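Local coordinates for transcriptional regulator, LacI family protein (Rhodococcus jostii, PDB 3K9C) that probably acts as a LacI-family transcription factor, binding DNA control regions to regulate transcription, at residues B[95-100]-B[105-110]. Sequence-based numbering, arbitrary orientation.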
loop_
_atom_site.group_PDB
_atom_site.type_symbol
_atom_site.label_atom_id
_atom_site.label_comp_id
_atom_site.label_asym_id
_atom_site.label_seq_id
_atom_site.Cartn_x
_atom_site.Cartn_y
_atom_site.Cartn_z
ATOM N N ALA B 95 13.672 10.711 6.319
ATOM C CA ALA B 95 12.707 10.568 7.403
ATOM C C ALA B 95 13.338 10.236 8.747
ATOM O O ALA B 95 12.663 9.748 9.648
ATOM C CB ALA B 95 11.674 9.509 7.039
ATOM N N ARG B 96 14.633 10.499 8.875
ATOM C CA ARG B 96 15.348 10.248 10.122
ATOM C C ARG B 96 16.740 10.856 10.052
ATOM O O ARG B 96 17.229 11.184 8.970
ATOM C CB ARG B 96 15.483 8.745 10.395
ATOM C CG ARG B 96 16.318 7.994 9.367
ATOM C CD ARG B 96 16.881 6.683 9.918
ATOM N NE ARG B 96 18.063 6.897 10.752
ATOM C CZ ARG B 96 18.791 5.921 11.296
ATOM N NH1 ARG B 96 18.464 4.647 11.107
ATOM N NH2 ARG B 96 19.870 6.217 12.013
ATOM N N ALA B 97 17.369 11.007 11.212
ATOM C CA ALA B 97 18.716 11.547 11.282
ATOM C C ALA B 97 19.685 10.392 11.027
ATOM O O ALA B 97 19.436 9.264 11.457
ATOM C CB ALA B 97 18.963 12.158 12.657
ATOM N N SER B 98 20.778 10.666 10.320
ATOM C CA SER B 98 21.762 9.631 10.018
ATOM C C SER B 98 22.505 9.231 11.281
ATOM O O SER B 98 22.793 8.053 11.500
ATOM C CB SER B 98 22.777 10.137 8.993
ATOM O OG SER B 98 23.682 11.056 9.585
ATOM N N GLY B 99 22.808 10.223 12.111
ATOM C CA GLY B 99 23.539 9.972 13.336
ATOM C C GLY B 99 24.999 9.722 13.011
ATOM O O GLY B 99 25.738 9.157 13.818
ATOM N N LEU B 100 25.420 10.154 11.824
ATOM C CA LEU B 100 26.793 9.954 11.385
ATOM C C LEU B 100 27.255 11.052 10.429
ATOM O O LEU B 100 26.593 11.336 9.431
ATOM C CB LEU B 100 26.909 8.597 10.684
ATOM C CG LEU B 100 28.305 8.077 10.336
ATOM C CD1 LEU B 100 29.043 7.697 11.617
ATOM C CD2 LEU B 100 28.186 6.866 9.418
ATOM N N ALA B 105 21.117 13.523 5.421
ATOM C CA ALA B 105 19.760 13.206 5.819
ATOM C C ALA B 105 18.812 14.318 5.421
ATOM O O ALA B 105 19.180 15.494 5.393
ATOM C CB ALA B 105 19.693 12.983 7.305
ATOM N N VAL B 106 17.590 13.921 5.092
ATOM C CA VAL B 106 16.521 14.826 4.706
ATOM C C VAL B 106 15.304 14.278 5.450
ATOM O O VAL B 106 14.788 13.205 5.118
ATOM C CB VAL B 106 16.282 14.791 3.184
ATOM C CG1 VAL B 106 15.034 15.569 2.836
ATOM C CG2 VAL B 106 17.491 15.381 2.458
ATOM N N ARG B 107 14.864 15.012 6.466
ATOM C CA ARG B 107 13.747 14.589 7.300
ATOM C C ARG B 107 12.848 15.747 7.706
ATOM O O ARG B 107 13.221 16.921 7.581
ATOM C CB ARG B 107 14.300 13.915 8.557
ATOM C CG ARG B 107 15.225 14.820 9.366
ATOM C CD ARG B 107 16.207 14.016 10.198
ATOM N NE ARG B 107 17.108 14.860 10.978
ATOM C CZ ARG B 107 16.765 15.512 12.086
ATOM N NH1 ARG B 107 15.532 15.422 12.566
ATOM N NH2 ARG B 107 17.660 16.268 12.711
ATOM N N GLY B 108 11.662 15.405 8.198
ATOM C CA GLY B 108 10.726 16.420 8.638
ATOM C C GLY B 108 10.966 16.743 10.099
ATOM O O GLY B 108 11.584 15.959 10.827
ATOM N N ASP B 109 10.494 17.906 10.529
ATOM C CA ASP B 109 10.652 18.315 11.918
ATOM C C ASP B 109 9.522 17.657 12.719
ATOM O O ASP B 109 8.490 18.280 12.969
ATOM C CB ASP B 109 10.551 19.839 12.027
ATOM C CG ASP B 109 11.038 20.364 13.371
ATOM O OD1 ASP B 109 10.757 19.721 14.409
ATOM O OD2 ASP B 109 11.696 21.426 13.380
ATOM N N ASP B 110 9.728 16.396 13.102
ATOM C CA ASP B 110 8.739 15.625 13.855
ATOM C C ASP B 110 8.226 16.301 15.118
ATOM O O ASP B 110 7.031 16.236 15.408
ATOM C CB ASP B 110 9.293 14.231 14.207
ATOM C CG ASP B 110 9.455 13.336 12.979
ATOM O OD1 ASP B 110 8.539 13.315 12.129
ATOM O OD2 ASP B 110 10.493 12.644 12.868
HETATM O O HOH W 1 10.335 11.182 10.478
#
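Arg107 lies along the backbone of Arg96 and Ala97: its CB stands 3.4 Å from Arg96 N and its CD 3.2 Å from Arg96 C. A chi1 of 58° sends CG back over the residue's own main chain, and the straight run to NE then carries the aliphatic part along the loop until Ala97 CB covers one face of the guanidinium, 3.7 Å from Arg107 NE. That group also forms a salt bridge with Asp262. Cutting Arg107 back to alanine would probably leave Asp262 without this charged mate and strip the CD packing from the Arg96 carbonyl, though CB would remain. Nearby, Ala105 CB packs against Arg96 O at 3.5 Å. The Arg96 side chain, by contrast, turns back on its own segment: NE (2.8 Å) and NH2 both donate to Ala97 O, which lies within 3° of the guanidinium plane, while NH1 reaches Thr75 O and Phe77 O. One direct hydrogen bond joins the segments, Ala95 N to Val106 O (3.0 Å, 162° at the hydrogen); a water donating to Ala95 O and Asp110 OD2 adds a bridge. In a sheet consistent with the periplasmic binding protein-like fold, the loop leaving strand 91-94 folds over parallel neighbour 104-108, which also pairs with strand 262-270 and leads into helix 110-123.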